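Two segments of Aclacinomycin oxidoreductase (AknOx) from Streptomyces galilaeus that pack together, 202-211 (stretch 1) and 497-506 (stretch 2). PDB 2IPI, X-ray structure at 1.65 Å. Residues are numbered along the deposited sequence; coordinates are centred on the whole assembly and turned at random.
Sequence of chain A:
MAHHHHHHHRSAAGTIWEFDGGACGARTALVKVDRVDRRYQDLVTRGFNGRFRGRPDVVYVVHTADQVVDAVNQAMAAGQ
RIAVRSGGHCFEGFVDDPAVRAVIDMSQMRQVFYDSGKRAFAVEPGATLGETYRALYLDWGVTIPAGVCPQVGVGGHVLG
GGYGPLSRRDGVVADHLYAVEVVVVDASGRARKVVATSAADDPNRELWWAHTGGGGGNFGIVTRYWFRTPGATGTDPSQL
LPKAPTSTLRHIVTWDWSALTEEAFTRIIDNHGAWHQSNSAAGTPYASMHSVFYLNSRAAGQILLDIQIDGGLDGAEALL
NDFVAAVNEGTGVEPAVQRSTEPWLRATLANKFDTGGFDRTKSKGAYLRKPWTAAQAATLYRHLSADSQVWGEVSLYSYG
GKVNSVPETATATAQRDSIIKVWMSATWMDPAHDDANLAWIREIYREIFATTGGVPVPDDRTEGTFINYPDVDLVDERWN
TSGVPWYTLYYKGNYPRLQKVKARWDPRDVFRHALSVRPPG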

ATOM      1  N   ASP A 202      -5.859 -26.102   9.089  1.00 17.34           N
ATOM      2  CA  ASP A 202      -4.893 -26.147   8.006  1.00 15.31           C
ATOM      3  C   ASP A 202      -3.477 -26.092   8.566  1.00 17.41           C
ATOM      4  O   ASP A 202      -3.144 -25.164   9.303  1.00 16.26           O
ATOM      5  CB  ASP A 202      -5.162 -25.003   7.013  1.00 14.45           C
ATOM      6  CG  ASP A 202      -4.303 -25.079   5.770  1.00 17.02           C
ATOM      7  OD1 ASP A 202      -3.138 -25.514   5.851  1.00 16.01           O
ATOM      8  OD2 ASP A 202      -4.785 -24.713   4.677  1.00 18.74           O
ATOM      9  N   PRO A 203      -2.628 -27.065   8.246  1.00 17.03           N
ATOM     10  CA  PRO A 203      -1.291 -27.112   8.858  1.00 17.46           C
ATOM     11  C   PRO A 203      -0.350 -26.014   8.362  1.00 16.29           C
ATOM     12  O   PRO A 203       0.711 -25.790   8.952  1.00 19.31           O
ATOM     13  CB  PRO A 203      -0.769 -28.490   8.424  1.00 21.38           C
ATOM     14  CG  PRO A 203      -1.504 -28.803   7.156  1.00 21.70           C
ATOM     15  CD  PRO A 203      -2.862 -28.178   7.315  1.00 20.81           C
ATOM     16  N   ASN A 204      -0.732 -25.359   7.281  1.00 15.98           N
ATOM     17  CA  ASN A 204      -0.005 -24.298   6.626  1.00 12.56           C
ATOM     18  C   ASN A 204      -0.592 -22.922   6.947  1.00 13.30           C
ATOM     19  O   ASN A 204      -0.175 -21.968   6.287  1.00 12.80           O
ATOM     20  CB  ASN A 204      -0.032 -24.440   5.102  1.00 13.86           C
ATOM     21  CG  ASN A 204       0.520 -25.758   4.597  1.00 17.44           C
ATOM     22  OD1 ASN A 204       1.386 -26.371   5.220  1.00 20.24           O
ATOM     23  ND2 ASN A 204      -0.009 -26.180   3.459  1.00 16.82           N
ATOM     24  N   ARG A 205      -1.532 -22.842   7.876  1.00 12.14           N
ATOM     25  CA  ARG A 205      -2.193 -21.569   8.157  1.00 11.88           C
ATOM     26  C   ARG A 205      -1.221 -20.468   8.529  1.00 14.97           C
ATOM     27  O   ARG A 205      -1.430 -19.261   8.333  1.00 14.85           O
ATOM     28  CB  ARG A 205      -3.207 -21.788   9.276  1.00 12.39           C
ATOM     29  CG  ARG A 205      -4.021 -20.556   9.632  1.00 15.19           C
ATOM     30  CD  ARG A 205      -5.136 -20.969  10.595  1.00 16.26           C
ATOM     31  NE  ARG A 205      -6.231 -20.009  10.683  1.00 15.74           N
ATOM     32  CZ  ARG A 205      -6.057 -18.811  11.245  1.00 17.14           C
ATOM     33  NH1 ARG A 205      -4.841 -18.572  11.718  1.00 14.33           N
ATOM     34  NH2 ARG A 205      -7.036 -17.932  11.335  1.00 12.89           N
ATOM     35  N   GLU A 206      -0.063 -20.857   9.078  1.00 15.79           N
ATOM     36  CA  GLU A 206       0.906 -19.802   9.375  1.00 13.51           C
ATOM     37  C   GLU A 206       1.478 -19.232   8.088  1.00  8.46           C
ATOM     38  O   GLU A 206       1.774 -18.040   8.080  1.00 11.20           O
ATOM     39  CB  GLU A 206       2.022 -20.288  10.314  1.00 14.60           C
ATOM     40  CG  GLU A 206       1.495 -20.368  11.750  1.00 17.01           C
ATOM     41  CD  GLU A 206       1.151 -19.008  12.329  1.00 22.65           C
ATOM     42  OE1 GLU A 206       2.086 -18.252  12.687  1.00 19.84           O
ATOM     43  OE2 GLU A 206      -0.059 -18.698  12.440  1.00 21.82           O
ATOM     44  N   LEU A 207       1.609 -20.021   7.028  1.00  4.69           N
ATOM     45  CA  LEU A 207       2.011 -19.477   5.730  1.00 10.00           C
ATOM     46  C   LEU A 207       0.918 -18.518   5.235  1.00 12.08           C
ATOM     47  O   LEU A 207       1.252 -17.452   4.707  1.00 13.55           O
ATOM     48  CB  LEU A 207       2.272 -20.581   4.723  1.00 12.67           C
ATOM     49  CG  LEU A 207       3.379 -20.439   3.686  1.00 16.82           C
ATOM     50  CD1 LEU A 207       3.004 -21.177   2.409  1.00 11.13           C
ATOM     51  CD2 LEU A 207       3.709 -18.991   3.384  1.00 16.44           C
ATOM     52  N   TRP A 208      -0.357 -18.860   5.414  1.00 13.43           N
ATOM     53  CA  TRP A 208      -1.442 -17.969   4.986  1.00 13.95           C
ATOM     54  C   TRP A 208      -1.354 -16.631   5.723  1.00 11.92           C
ATOM     55  O   TRP A 208      -1.475 -15.543   5.171  1.00 10.92           O
ATOM     56  CB  TRP A 208      -2.838 -18.562   5.232  1.00 13.90           C
ATOM     57  CG  TRP A 208      -3.922 -17.522   5.304  1.00 12.22           C
ATOM     58  CD1 TRP A 208      -4.539 -16.948   4.215  1.00 11.92           C
ATOM     59  CD2 TRP A 208      -4.520 -16.934   6.466  1.00 11.63           C
ATOM     60  NE1 TRP A 208      -5.480 -16.040   4.644  1.00 10.85           N
ATOM     61  CE2 TRP A 208      -5.481 -16.010   6.026  1.00  8.58           C
ATOM     62  CE3 TRP A 208      -4.302 -17.106   7.839  1.00  9.30           C
ATOM     63  CZ2 TRP A 208      -6.233 -15.268   6.936  1.00  8.44           C
ATOM     64  CZ3 TRP A 208      -5.046 -16.379   8.739  1.00 14.06           C
ATOM     65  CH2 TRP A 208      -6.016 -15.457   8.281  1.00 12.95           C
ATOM     66  N   TRP A 209      -1.220 -16.769   7.031  1.00  8.93           N
ATOM     67  CA  TRP A 209      -1.016 -15.676   7.956  1.00 12.29           C
ATOM     68  C   TRP A 209       0.085 -14.733   7.501  1.00 11.54           C
ATOM     69  O   TRP A 209      -0.072 -13.513   7.487  1.00  9.04           O
ATOM     70  CB  TRP A 209      -0.585 -16.251   9.303  1.00 13.71           C
ATOM     71  CG  TRP A 209      -0.692 -15.269  10.418  1.00 15.47           C
ATOM     72  CD1 TRP A 209       0.064 -14.192  10.752  1.00 16.28           C
ATOM     73  CD2 TRP A 209      -1.741 -15.359  11.393  1.00 21.91           C
ATOM     74  NE1 TRP A 209      -0.430 -13.578  11.881  1.00 19.49           N
ATOM     75  CE2 TRP A 209      -1.531 -14.291  12.281  1.00 23.52           C
ATOM     76  CE3 TRP A 209      -2.814 -16.233  11.596  1.00 23.58           C
ATOM     77  CZ2 TRP A 209      -2.399 -14.138  13.331  1.00 26.42           C
ATOM     78  CZ3 TRP A 209      -3.654 -16.016  12.680  1.00 25.06           C
ATOM     79  CH2 TRP A 209      -3.458 -14.961  13.563  1.00 26.40           C
ATOM     80  N   ALA A 210       1.224 -15.314   7.113  1.00 12.60           N
ATOM     81  CA  ALA A 210       2.370 -14.537   6.662  1.00 15.66           C
ATOM     82  C   ALA A 210       2.005 -13.636   5.487  1.00 15.61           C
ATOM     83  O   ALA A 210       2.597 -12.580   5.267  1.00 11.54           O
ATOM     84  CB  ALA A 210       3.520 -15.466   6.292  1.00 24.47           C
ATOM     85  N   HIS A 211       0.992 -14.078   4.719  1.00 13.89           N
ATOM     86  CA  HIS A 211       0.642 -13.356   3.512  1.00 12.27           C
ATOM     87  C   HIS A 211      -0.394 -12.270   3.787  1.00 10.93           C
ATOM     88  O   HIS A 211      -0.781 -11.596   2.840  1.00 13.17           O
ATOM     89  CB  HIS A 211       0.193 -14.345   2.424  1.00 10.93           C
ATOM     90  CG  HIS A 211       1.422 -14.951   1.762  1.00  8.02           C
ATOM     91  ND1 HIS A 211       2.073 -16.062   2.272  1.00  8.50           N
ATOM     92  CD2 HIS A 211       2.085 -14.596   0.645  1.00  6.84           C
ATOM     93  CE1 HIS A 211       3.101 -16.355   1.493  1.00  7.32           C
ATOM     94  NE2 HIS A 211       3.138 -15.482   0.486  1.00 11.93           N
ATOM     95  N   ARG A 497       6.908 -13.960  15.131  1.00 17.35           N
ATOM     96  CA  ARG A 497       6.032 -14.931  14.485  1.00 14.29           C
ATOM     97  C   ARG A 497       6.279 -14.982  12.982  1.00 14.50           C
ATOM     98  O   ARG A 497       6.251 -16.045  12.374  1.00 16.73           O
ATOM     99  CB  ARG A 497       4.565 -14.597  14.765  1.00 14.03           C
ATOM    100  N   LEU A 498       6.603 -13.834  12.363  1.00 10.18           N
ATOM    101  CA  LEU A 498       6.997 -13.854  10.951  1.00 10.71           C
ATOM    102  C   LEU A 498       8.373 -14.453  10.709  1.00 13.33           C
ATOM    103  O   LEU A 498       8.628 -15.067   9.656  1.00 11.88           O
ATOM    104  CB  LEU A 498       6.980 -12.431  10.370  1.00 13.83           C
ATOM    105  CG  LEU A 498       5.566 -11.887  10.097  1.00 11.43           C
ATOM    106  CD1 LEU A 498       5.576 -10.369  10.018  1.00  8.40           C
ATOM    107  CD2 LEU A 498       5.025 -12.521   8.821  1.00  9.32           C
ATOM    108  N   GLN A 499       9.277 -14.292  11.673  1.00 12.69           N
ATOM    109  CA  GLN A 499      10.600 -14.901  11.544  1.00 11.46           C
ATOM    110  C   GLN A 499      10.504 -16.426  11.472  1.00  8.37           C
ATOM    111  O   GLN A 499      11.272 -17.036  10.718  1.00 14.46           O
ATOM    112  CB  GLN A 499      11.520 -14.519  12.704  1.00 13.78           C
ATOM    113  CG  GLN A 499      11.969 -13.064  12.696  1.00 12.14           C
ATOM    114  CD  GLN A 499      13.124 -12.805  13.648  1.00 14.25           C
ATOM    115  OE1 GLN A 499      12.959 -12.694  14.862  1.00 15.29           O
ATOM    116  NE2 GLN A 499      14.331 -12.695  13.097  1.00 11.49           N
ATOM    117  N   LYS A 500       9.594 -16.988  12.276  1.00 10.52           N
ATOM    118  CA  LYS A 500       9.487 -18.441  12.330  1.00  9.94           C
ATOM    119  C   LYS A 500       8.890 -18.998  11.041  1.00 14.65           C
ATOM    120  O   LYS A 500       9.213 -20.099  10.586  1.00 11.03           O
ATOM    121  CB  LYS A 500       8.642 -18.872  13.530  1.00  7.91           C
ATOM    122  N   VAL A 501       8.012 -18.209  10.421  1.00 12.73           N
ATOM    123  CA  VAL A 501       7.492 -18.567   9.101  1.00 11.76           C
ATOM    124  C   VAL A 501       8.614 -18.549   8.082  1.00 12.74           C
ATOM    125  O   VAL A 501       8.737 -19.441   7.233  1.00 14.24           O
ATOM    126  CB  VAL A 501       6.352 -17.608   8.702  1.00 10.21           C
ATOM    127  CG1 VAL A 501       5.899 -17.857   7.277  1.00 15.75           C
ATOM    128  CG2 VAL A 501       5.195 -17.749   9.683  1.00 11.53           C
ATOM    129  N   LYS A 502       9.461 -17.519   8.165  1.00 15.30           N
ATOM    130  CA  LYS A 502      10.544 -17.353   7.182  1.00  8.10           C
ATOM    131  C   LYS A 502      11.401 -18.607   7.154  1.00  8.10           C
ATOM    132  O   LYS A 502      11.694 -19.118   6.080  1.00  8.98           O
ATOM    133  CB  LYS A 502      11.324 -16.090   7.497  1.00  9.86           C
ATOM    134  CG  LYS A 502      12.602 -15.818   6.754  1.00  9.98           C
ATOM    135  CD  LYS A 502      12.423 -15.559   5.271  1.00 11.35           C
ATOM    136  CE  LYS A 502      13.763 -15.302   4.600  1.00  9.01           C
ATOM    137  NZ  LYS A 502      13.643 -15.379   3.115  1.00  8.82           N
ATOM    138  N   ALA A 503      11.741 -19.118   8.314  1.00 11.39           N
ATOM    139  CA  ALA A 503      12.570 -20.295   8.520  1.00 11.49           C
ATOM    140  C   ALA A 503      11.961 -21.603   8.051  1.00 16.28           C
ATOM    141  O   ALA A 503      12.650 -22.550   7.637  1.00 17.05           O
ATOM    142  CB  ALA A 503      12.822 -20.351  10.022  1.00  9.17           C
ATOM    143  N   ARG A 504      10.630 -21.696   8.121  1.00 17.77           N
ATOM    144  CA  ARG A 504       9.959 -22.937   7.751  1.00 15.04           C
ATOM    145  C   ARG A 504       9.738 -23.016   6.245  1.00 14.29           C
ATOM    146  O   ARG A 504       9.973 -24.056   5.621  1.00 13.00           O
ATOM    147  CB  ARG A 504       8.624 -23.064   8.487  1.00 10.80           C
ATOM    148  N   TRP A 505       9.271 -21.916   5.649  1.00  9.87           N
ATOM    149  CA  TRP A 505       8.909 -22.039   4.230  1.00 13.08           C
ATOM    150  C   TRP A 505       9.962 -21.522   3.270  1.00 11.60           C
ATOM    151  O   TRP A 505       9.862 -21.797   2.068  1.00 12.30           O
ATOM    152  CB  TRP A 505       7.545 -21.348   4.031  1.00 16.03           C
ATOM    153  CG  TRP A 505       6.425 -22.343   4.128  1.00 16.28           C
ATOM    154  CD1 TRP A 505       5.998 -23.171   3.120  1.00 15.40           C
ATOM    155  CD2 TRP A 505       5.599 -22.627   5.261  1.00 16.20           C
ATOM    156  NE1 TRP A 505       4.965 -23.942   3.562  1.00 18.54           N
ATOM    157  CE2 TRP A 505       4.690 -23.631   4.874  1.00 16.16           C
ATOM    158  CE3 TRP A 505       5.530 -22.133   6.563  1.00 17.52           C
ATOM    159  CZ2 TRP A 505       3.733 -24.149   5.743  1.00 18.81           C
ATOM    160  CZ3 TRP A 505       4.582 -22.641   7.433  1.00 20.96           C
ATOM    161  CH2 TRP A 505       3.692 -23.642   7.018  1.00 21.47           C
ATOM    162  N   ASP A 506      10.970 -20.813   3.761  1.00 13.87           N
ATOM    163  CA  ASP A 506      12.138 -20.400   2.987  1.00 15.15           C
ATOM    164  C   ASP A 506      13.433 -20.623   3.773  1.00 13.29           C
ATOM    165  O   ASP A 506      14.152 -19.659   4.038  1.00 14.05           O
ATOM    166  CB  ASP A 506      12.059 -18.928   2.577  1.00 13.49           C
ATOM    167  CG  ASP A 506      13.062 -18.485   1.535  1.00 11.88           C
ATOM    168  OD1 ASP A 506      13.592 -19.279   0.729  1.00 13.14           O
ATOM    169  OD2 ASP A 506      13.347 -17.265   1.500  1.00 11.78           O
TER
HETATM  170  O   HOH W   1       5.018 -18.564  12.938  1.00 13.57           O

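Two segments distant in sequence, each largely helical, pack through a small, mainly apolar contact, with no direct hydrogen bond between them and one water bridging their polar margin. The helix that starts at Arg205 crosses the helix that enters stretch 2 from earlier in the chain and runs to Trp505 at 118° between N-to-C directions, and their axes approach to 9.8 Å. The backbones come closest at two pairs: Ala210 CA lies 6.3 Å from Leu498 CA, and Leu207 CA 6.5 Å from Val501 CA. Together the stretches bury 395 Å².

Trp505 contributes the largest share. Leu207 CG sits 3.5 Å from the centroid of the Trp505 five-membered ring, only 10° off the ring normal, so its C-H can point into the pi cloud. Near the plane of the same indole, Asn204 OD1 lies 3.3 Å from Trp505 CZ2, where the ring edge offers weakly positive C-H groups to the carbonyl oxygen. Pro203 O also faces the edge, 4.2 Å from Trp505 CH2.

Farther along, Val501, with chi1 in t, directs its CA-to-CB bond toward stretch 1. Its CG1 meets Ala210 CB at 3.5 Å, while its CG2 lies 3.8 Å from Glu206 O. Glu206 O accepts the helical bond from Ala210 N at 2.9 Å; its approach to the nonpolar methyl is van der Waals packing. Leu498 reaches in by the end of its side chain, placing CD2 4.0 Å from Ala210 CA.

At the margin, water 1 donates to Glu206 OE1 (water O to OE1 3.0 Å) and to Arg497 O (water O to O 2.9 Å), linking a carboxylate to a backbone carbonyl, two acceptors that could not bond directly. Within stretch 1, Asp202 OD1 accepts from Asn204 N at 2.8 Å, bracing the type I turn that leads into the helix.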